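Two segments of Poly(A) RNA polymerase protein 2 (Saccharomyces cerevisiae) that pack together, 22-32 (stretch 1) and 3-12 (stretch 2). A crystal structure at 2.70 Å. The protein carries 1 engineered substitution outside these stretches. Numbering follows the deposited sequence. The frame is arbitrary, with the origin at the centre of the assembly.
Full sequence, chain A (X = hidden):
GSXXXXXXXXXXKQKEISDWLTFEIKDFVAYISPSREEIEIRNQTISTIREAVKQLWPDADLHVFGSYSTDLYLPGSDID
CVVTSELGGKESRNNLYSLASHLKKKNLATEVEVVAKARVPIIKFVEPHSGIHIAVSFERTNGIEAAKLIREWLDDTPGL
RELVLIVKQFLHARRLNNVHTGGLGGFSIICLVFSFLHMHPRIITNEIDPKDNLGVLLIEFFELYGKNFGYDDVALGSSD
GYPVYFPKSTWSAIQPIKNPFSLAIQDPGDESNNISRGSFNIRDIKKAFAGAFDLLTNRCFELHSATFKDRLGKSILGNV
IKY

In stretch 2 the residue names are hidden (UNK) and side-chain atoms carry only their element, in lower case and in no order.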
ATOM      1  N   THR A  22     -13.877 -10.118   2.608  1.00 32.72           N
ATOM      2  CA  THR A  22     -13.039 -10.646   1.554  1.00 24.30           C
ATOM      3  C   THR A  22     -13.680 -10.449   0.180  1.00 33.34           C
ATOM      4  O   THR A  22     -13.046  -9.957  -0.748  1.00 42.28           O
ATOM      5  CB  THR A  22     -12.776 -12.124   1.804  1.00 32.54           C
ATOM      6  OG1 THR A  22     -11.881 -12.251   2.917  1.00 47.08           O
ATOM      7  CG2 THR A  22     -12.173 -12.786   0.571  1.00 21.50           C
ATOM      8  N   PHE A  23     -14.950 -10.817   0.069  1.00 35.61           N
ATOM      9  CA  PHE A  23     -15.698 -10.657  -1.166  1.00 35.45           C
ATOM     10  C   PHE A  23     -15.835  -9.194  -1.588  1.00 35.38           C
ATOM     11  O   PHE A  23     -15.754  -8.876  -2.776  1.00 33.89           O
ATOM     12  CB  PHE A  23     -17.082 -11.294  -1.038  1.00 43.23           C
ATOM     13  CG  PHE A  23     -17.048 -12.775  -0.826  1.00 57.89           C
ATOM     14  CD1 PHE A  23     -15.994 -13.533  -1.312  1.00 77.77           C
ATOM     15  CD2 PHE A  23     -18.081 -13.417  -0.165  1.00 64.46           C
ATOM     16  CE1 PHE A  23     -15.960 -14.908  -1.124  1.00 85.24           C
ATOM     17  CE2 PHE A  23     -18.059 -14.791   0.021  1.00 68.92           C
ATOM     18  CZ  PHE A  23     -16.996 -15.537  -0.457  1.00 77.90           C
ATOM     19  N   GLU A  24     -16.045  -8.304  -0.623  1.00 35.56           N
ATOM     20  CA  GLU A  24     -16.176  -6.894  -0.959  1.00 37.31           C
ATOM     21  C   GLU A  24     -14.846  -6.329  -1.439  1.00 34.20           C
ATOM     22  O   GLU A  24     -14.817  -5.486  -2.329  1.00 31.10           O
ATOM     23  CB  GLU A  24     -16.727  -6.054   0.202  1.00 35.95           C
ATOM     24  CG  GLU A  24     -17.271  -4.719  -0.293  1.00 40.65           C
ATOM     25  CD  GLU A  24     -17.602  -3.729   0.805  1.00 47.00           C
ATOM     26  OE1 GLU A  24     -17.700  -4.133   1.984  1.00 46.90           O
ATOM     27  OE2 GLU A  24     -17.769  -2.534   0.472  1.00 36.44           O
ATOM     28  N   ILE A  25     -13.745  -6.796  -0.859  1.00 32.14           N
ATOM     29  CA  ILE A  25     -12.434  -6.362  -1.333  1.00 35.01           C
ATOM     30  C   ILE A  25     -12.280  -6.685  -2.824  1.00 38.70           C
ATOM     31  O   ILE A  25     -11.918  -5.809  -3.602  1.00 34.74           O
ATOM     32  CB  ILE A  25     -11.273  -6.957  -0.504  1.00 30.88           C
ATOM     33  CG1 ILE A  25     -11.409  -6.543   0.967  1.00 32.39           C
ATOM     34  CG2 ILE A  25      -9.924  -6.486  -1.037  1.00 14.28           C
ATOM     35  CD1 ILE A  25     -10.238  -6.947   1.825  1.00 25.07           C
ATOM     36  N   LYS A  26     -12.579  -7.929  -3.206  1.00 32.44           N
ATOM     37  CA  LYS A  26     -12.519  -8.362  -4.596  1.00 27.72           C
ATOM     38  C   LYS A  26     -13.462  -7.565  -5.499  1.00 35.36           C
ATOM     39  O   LYS A  26     -13.188  -7.358  -6.687  1.00 23.03           O
ATOM     40  CB  LYS A  26     -12.846  -9.850  -4.718  1.00 24.60           C
ATOM     41  CG  LYS A  26     -11.732 -10.785  -4.274  1.00 31.42           C
ATOM     42  CD  LYS A  26     -12.134 -12.235  -4.480  1.00 28.94           C
ATOM     43  CE  LYS A  26     -11.610 -13.141  -3.351  1.00 46.84           C
ATOM     44  NZ  LYS A  26     -10.410 -13.941  -3.717  1.00 49.39           N
ATOM     45  N   ASP A  27     -14.581  -7.118  -4.947  1.00 34.16           N
ATOM     46  CA  ASP A  27     -15.533  -6.364  -5.753  1.00 37.01           C
ATOM     47  C   ASP A  27     -14.969  -4.996  -6.099  1.00 37.82           C
ATOM     48  O   ASP A  27     -14.957  -4.589  -7.267  1.00 35.59           O
ATOM     49  CB  ASP A  27     -16.868  -6.249  -5.034  1.00 31.39           C
ATOM     50  CG  ASP A  27     -17.582  -7.585  -4.939  1.00 46.71           C
ATOM     51  OD1 ASP A  27     -17.242  -8.484  -5.747  1.00 44.82           O
ATOM     52  OD2 ASP A  27     -18.475  -7.735  -4.069  1.00 43.09           O
ATOM     53  N   PHE A  28     -14.483  -4.310  -5.069  1.00 32.53           N
ATOM     54  CA  PHE A  28     -13.820  -3.024  -5.216  1.00 36.10           C
ATOM     55  C   PHE A  28     -12.659  -3.091  -6.206  1.00 39.16           C
ATOM     56  O   PHE A  28     -12.595  -2.300  -7.146  1.00 34.02           O
ATOM     57  CB  PHE A  28     -13.304  -2.522  -3.859  1.00 32.39           C
ATOM     58  CG  PHE A  28     -12.550  -1.222  -3.948  1.00 36.81           C
ATOM     59  CD1 PHE A  28     -13.224  -0.016  -4.018  1.00 34.27           C
ATOM     60  CD2 PHE A  28     -11.171  -1.207  -3.978  1.00 35.01           C
ATOM     61  CE1 PHE A  28     -12.534   1.171  -4.110  1.00 28.84           C
ATOM     62  CE2 PHE A  28     -10.477  -0.018  -4.067  1.00 24.89           C
ATOM     63  CZ  PHE A  28     -11.155   1.167  -4.134  1.00 21.98           C
ATOM     64  N   VAL A  29     -11.742  -4.028  -5.977  1.00 29.33           N
ATOM     65  CA  VAL A  29     -10.577  -4.203  -6.838  1.00 33.12           C
ATOM     66  C   VAL A  29     -10.971  -4.409  -8.293  1.00 30.54           C
ATOM     67  O   VAL A  29     -10.329  -3.880  -9.192  1.00 37.80           O
ATOM     68  CB  VAL A  29      -9.687  -5.388  -6.384  1.00 34.43           C
ATOM     69  CG1 VAL A  29      -8.539  -5.628  -7.378  1.00 29.78           C
ATOM     70  CG2 VAL A  29      -9.140  -5.130  -5.004  1.00 35.37           C
ATOM     71  N   ALA A  30     -12.019  -5.181  -8.532  1.00 30.36           N
ATOM     72  CA  ALA A  30     -12.450  -5.404  -9.906  1.00 35.98           C
ATOM     73  C   ALA A  30     -13.087  -4.134 -10.452  1.00 37.73           C
ATOM     74  O   ALA A  30     -12.891  -3.777 -11.619  1.00 33.33           O
ATOM     75  CB  ALA A  30     -13.415  -6.593 -10.001  1.00 12.94           C
ATOM     76  N   TYR A  31     -13.834  -3.444  -9.598  1.00 22.30           N
ATOM     77  CA  TYR A  31     -14.461  -2.197 -10.010  1.00 26.54           C
ATOM     78  C   TYR A  31     -13.421  -1.123 -10.391  1.00 28.89           C
ATOM     79  O   TYR A  31     -13.643  -0.326 -11.315  1.00 26.15           O
ATOM     80  CB  TYR A  31     -15.402  -1.692  -8.918  1.00 24.58           C
ATOM     81  CG  TYR A  31     -16.040  -0.372  -9.240  1.00 24.71           C
ATOM     82  CD1 TYR A  31     -17.185  -0.307 -10.035  1.00 33.61           C
ATOM     83  CD2 TYR A  31     -15.495   0.817  -8.771  1.00 24.08           C
ATOM     84  CE1 TYR A  31     -17.787   0.903 -10.339  1.00 23.94           C
ATOM     85  CE2 TYR A  31     -16.090   2.048  -9.079  1.00 25.51           C
ATOM     86  CZ  TYR A  31     -17.237   2.074  -9.857  1.00 27.24           C
ATOM     87  OH  TYR A  31     -17.822   3.269 -10.175  1.00 38.57           O
ATOM     88  N   ILE A  32     -12.289  -1.107  -9.684  1.00 28.39           N
ATOM     89  CA  ILE A  32     -11.234  -0.129  -9.947  1.00 28.06           C
ATOM     90  C   ILE A  32     -10.284  -0.662 -11.028  1.00 27.93           C
ATOM     91  O   ILE A  32      -9.284  -0.043 -11.360  1.00 25.93           O
ATOM     92  CB  ILE A  32     -10.438   0.198  -8.670  1.00 18.66           C
ATOM     93  CG1 ILE A  32      -9.584  -1.000  -8.251  1.00 44.02           C
ATOM     94  CG2 ILE A  32     -11.377   0.613  -7.548  1.00 44.54           C
ATOM     95  CD1 ILE A  32      -8.593  -0.690  -7.151  1.00 47.39           C
ATOM     96  N   UNK A   3     -21.498   3.499  -2.995  1.00 38.10           N
ATOM     97  CA  UNK A   3     -20.531   2.412  -3.007  1.00 36.57           C
ATOM     98  C   UNK A   3     -20.809   1.536  -4.209  1.00 40.51           C
ATOM     99  O   UNK A   3     -21.226   0.389  -4.061  1.00 47.88           O
ATOM    100  c   UNK A   3     -20.645   4.057   1.779  1.00 39.43           C
ATOM    101  c   UNK A   3     -21.647   2.338   0.462  1.00 51.92           C
ATOM    102  c   UNK A   3     -21.646   3.130   1.601  1.00 39.59           C
ATOM    103  c   UNK A   3     -20.655   1.597  -1.732  1.00 29.47           C
ATOM    104  c   UNK A   3     -20.649   2.455  -0.498  1.00 42.67           C
ATOM    105  c   UNK A   3     -19.655   3.407  -0.299  1.00 45.81           C
ATOM    106  o   UNK A   3     -20.648   4.842   2.901  1.00 51.02           O
ATOM    107  c   UNK A   3     -19.648   4.208   0.834  1.00 42.26           C
ATOM    108  N   UNK A   4     -20.571   2.079  -5.409  1.00 33.04           N
ATOM    109  CA  UNK A   4     -20.979   1.471  -6.676  1.00 17.29           C
ATOM    110  C   UNK A   4     -20.555   0.017  -6.759  1.00 30.65           C
ATOM    111  O   UNK A   4     -21.290  -0.789  -7.335  1.00 42.54           O
ATOM    112  c   UNK A   4     -19.100   3.006  -6.917  1.00 21.39           C
ATOM    113  c   UNK A   4     -19.782   3.303  -5.631  1.00 27.16           C
ATOM    114  c   UNK A   4     -20.211   2.309  -7.719  1.00 22.94           C
ATOM    115  N   UNK A   5     -19.396  -0.330  -6.197  1.00 27.67           N
ATOM    116  CA  UNK A   5     -18.885  -1.705  -6.331  1.00 26.67           C
ATOM    117  C   UNK A   5     -19.742  -2.750  -5.618  1.00 37.78           C
ATOM    118  O   UNK A   5     -19.527  -3.950  -5.768  1.00 38.86           O
ATOM    119  c   UNK A   5     -16.847   1.134  -4.489  1.00 25.66           C
ATOM    120  c   UNK A   5     -16.681   0.855  -1.683  1.00 36.26           C
ATOM    121  c   UNK A   5     -16.610   2.223  -3.668  1.00 35.05           C
ATOM    122  n   UNK A   5     -17.115  -1.557  -2.185  1.00 29.79           N
ATOM    123  c   UNK A   5     -16.923  -0.244  -2.503  1.00 29.74           C
ATOM    124  c   UNK A   5     -17.317  -2.269  -3.344  1.00 22.09           C
ATOM    125  c   UNK A   5     -16.523   2.076  -2.283  1.00 34.45           C
ATOM    126  c   UNK A   5     -17.272  -1.433  -4.420  1.00 17.66           C
ATOM    127  c   UNK A   5     -17.007  -0.122  -3.902  1.00 18.05           C
ATOM    128  c   UNK A   5     -17.445  -1.802  -5.856  1.00 19.57           C
ATOM    129  N   UNK A   6     -20.714  -2.276  -4.848  1.00 40.80           N
ATOM    130  CA  UNK A   6     -21.636  -3.134  -4.122  1.00 34.02           C
ATOM    131  C   UNK A   6     -22.789  -3.593  -5.002  1.00 41.46           C
ATOM    132  O   UNK A   6     -23.339  -4.677  -4.800  1.00 46.02           O
ATOM    133  c   UNK A   6     -20.070  -2.428  -1.514  1.00 62.55           C
ATOM    134  c   UNK A   6     -22.192  -2.409  -2.869  1.00 41.62           C
ATOM    135  c   UNK A   6     -23.672  -2.629  -2.701  1.00 48.67           C
ATOM    136  c   UNK A   6     -21.484  -2.910  -1.622  1.00 46.24           C
ATOM    137  N   UNK A   7     -23.152  -2.770  -5.981  1.00 37.01           N
ATOM    138  CA  UNK A   7     -24.345  -3.017  -6.798  1.00 40.04           C
ATOM    139  C   UNK A   7     -24.315  -4.404  -7.443  1.00 35.25           C
ATOM    140  O   UNK A   7     -23.367  -4.738  -8.148  1.00 30.68           O
ATOM    141  c   UNK A   7     -25.871  -0.201  -9.043  1.00 37.78           C
ATOM    142  c   UNK A   7     -26.852  -1.548  -7.176  1.00 41.76           C
ATOM    143  c   UNK A   7     -24.474  -1.933  -7.867  1.00 37.97           C
ATOM    144  c   UNK A   7     -25.879  -1.554  -8.338  1.00 43.10           C
ATOM    145  N   UNK A   8     -25.350  -5.204  -7.184  1.00 36.15           N
ATOM    146  CA  UNK A   8     -25.458  -6.579  -7.694  1.00 37.42           C
ATOM    147  C   UNK A   8     -24.432  -7.525  -7.078  1.00 33.65           C
ATOM    148  O   UNK A   8     -24.155  -8.598  -7.612  1.00 40.80           O
ATOM    149  o   UNK A   8     -27.496  -5.556  -9.615  1.00 42.74           O
ATOM    150  c   UNK A   8     -25.373  -6.624  -9.230  1.00 32.53           C
ATOM    151  c   UNK A   8     -26.300  -5.611  -9.903  1.00 43.58           C
ATOM    152  n   UNK A   8     -25.743  -4.805 -10.806  1.00 39.22           N
ATOM    153  N   UNK A   9     -23.877  -7.125  -5.944  1.00 20.36           N
ATOM    154  CA  UNK A   9     -22.845  -7.906  -5.293  1.00 31.76           C
ATOM    155  C   UNK A   9     -23.034  -7.905  -3.783  1.00 41.02           C
ATOM    156  O   UNK A   9     -22.077  -7.756  -3.027  1.00 45.27           O
ATOM    157  c   UNK A   9     -21.475  -7.334  -5.628  1.00 33.87           C
ATOM    158  n   UNK A   9     -20.820  -8.587  -7.712  1.00 44.53           N
ATOM    159  c   UNK A   9     -20.552  -8.344  -8.986  1.00 43.47           C
ATOM    160  n   UNK A   9     -20.686  -7.048  -9.199  1.00 43.75           N
ATOM    161  c   UNK A   9     -21.043  -6.435  -8.024  1.00 43.32           C
ATOM    162  c   UNK A   9     -21.133  -7.405  -7.081  1.00 44.67           C
ATOM    163  N   UNK A  10     -24.275  -8.062  -3.345  1.00 45.65           N
ATOM    164  CA  UNK A  10     -24.577  -8.043  -1.923  1.00 55.59           C
ATOM    165  C   UNK A  10     -24.190  -9.363  -1.268  1.00 45.47           C
ATOM    166  O   UNK A  10     -24.580 -10.427  -1.745  1.00 32.32           O
ATOM    167  c   UNK A  10     -26.064  -7.775  -1.715  1.00 56.74           C
ATOM    168  c   UNK A  10     -26.505  -8.046  -0.307  1.00 58.44           C
ATOM    169  o   UNK A  10     -26.335  -7.147   0.537  1.00 61.82           O
ATOM    170  o   UNK A  10     -27.008  -9.159  -0.041  1.00 66.46           O
ATOM    171  N   UNK A  11     -23.413  -9.293  -0.187  1.00 44.47           N
ATOM    172  CA  UNK A  11     -23.050 -10.489   0.576  1.00 48.59           C
ATOM    173  C   UNK A  11     -23.566 -10.430   2.003  1.00 49.57           C
ATOM    174  O   UNK A  11     -22.943 -10.981   2.909  1.00 38.13           O
ATOM    175  n   UNK A  11     -20.940 -11.371  -1.705  1.00 55.95           N
ATOM    176  c   UNK A  11     -21.539 -10.649   0.635  1.00 48.71           C
ATOM    177  c   UNK A  11     -20.862 -10.448  -0.681  1.00 59.50           C
ATOM    178  n   UNK A  11     -19.708  -9.769  -2.418  1.00 55.54           N
ATOM    179  c   UNK A  11     -20.240 -10.937  -2.734  1.00 48.62           C
ATOM    180  c   UNK A  11     -20.084  -9.441  -1.138  1.00 56.29           C
ATOM    181  N   UNK A  12     -24.694  -9.754   2.200  1.00 60.01           N
ATOM    182  CA  UNK A  12     -25.184  -9.475   3.544  1.00 47.84           C
ATOM    183  C   UNK A  12     -25.581 -10.749   4.262  1.00 43.36           C
ATOM    184  O   UNK A  12     -25.619 -10.778   5.484  1.00 60.75           O
ATOM    185  o   UNK A  12     -27.460  -8.988   2.803  1.00 48.40           O
ATOM    186  c   UNK A  12     -26.353  -8.478   3.523  1.00 39.72           C
TER
HETATM  187  O   HOH W   1     -20.108  -5.879  -2.508  1.00 46.41           O

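Position 3 carries one carbon, then a six-carbon ring bearing an oxygen, and makes no contact with the helix; it is Y3. At position 4, three carbons close a ring onto the backbone N, and one of them lies 3.6 Å from CZ of the exposed aromatic side chain of Y31. That closed ring is the signature of proline, P4, and the carbon is its CG.

Position 5 has a single carbon leading to fused five- and six-membered rings of eight carbons and one nitrogen. The nitrogen lies 2.9 Å from E24 OE2, F28 lies over one face of the rings, and Y31 CB packs against the CB at 3.7 Å. This is tryptophan, W5, which gives more surface to the contact than any other residue of either stretch. Its NE1 donates a hydrogen bond to E24 OE2 in the plane of the indole, leaving a face for F28: F28 CB sits 4.1 Å from the centroid of the W5 five-membered ring, and the F28 ring turns its edge to the six-membered ring, planes at 86°.

Position 6 has four carbons, forked at the first, with one arm two carbons long; the end of that arm comes near the helix, 3.0 Å from E24 OE2. It is isoleucine, I6, and the end carbon is CD1. Position 7 has four carbons forked at the second, L7, and position 8 two carbons, the second carrying one oxygen and one nitrogen, N8. Both are exposed and out of reach of the helix, at the middle of a type II turn from I6 to position 9.

Position 9 shows one carbon and a five-membered ring of three carbons and two nitrogens. Its CB lies 3.4 Å from D27 OD2, and a water donates to both its backbone O and D27 OD2: histidine, H9. Position 10, two carbons ending in two oxygens, is D10, whose CA-to-CB bond points away from the helix.

At position 11 one carbon again leads to a five-membered ring of three carbons and two nitrogens, but here the ring makes a hydrogen bond: a nitrogen near-coplanar with D27 OD2 donates to it at 2.9 Å, and F23 CB lies over one face, 3.5 Å from the ring centroid. It is histidine, H11, and the donor is NE2. Position 12, one carbon and one oxygen, misses the helix; it is S12.

The contact applies one rule twice. W5 and H11 each spend an in-plane N-H on a helix carboxylate, E24 or D27, and offer a ring face to a phenylalanine, F28 or F23.

Stretch 2, residues 3-12: YPWILNHDHS
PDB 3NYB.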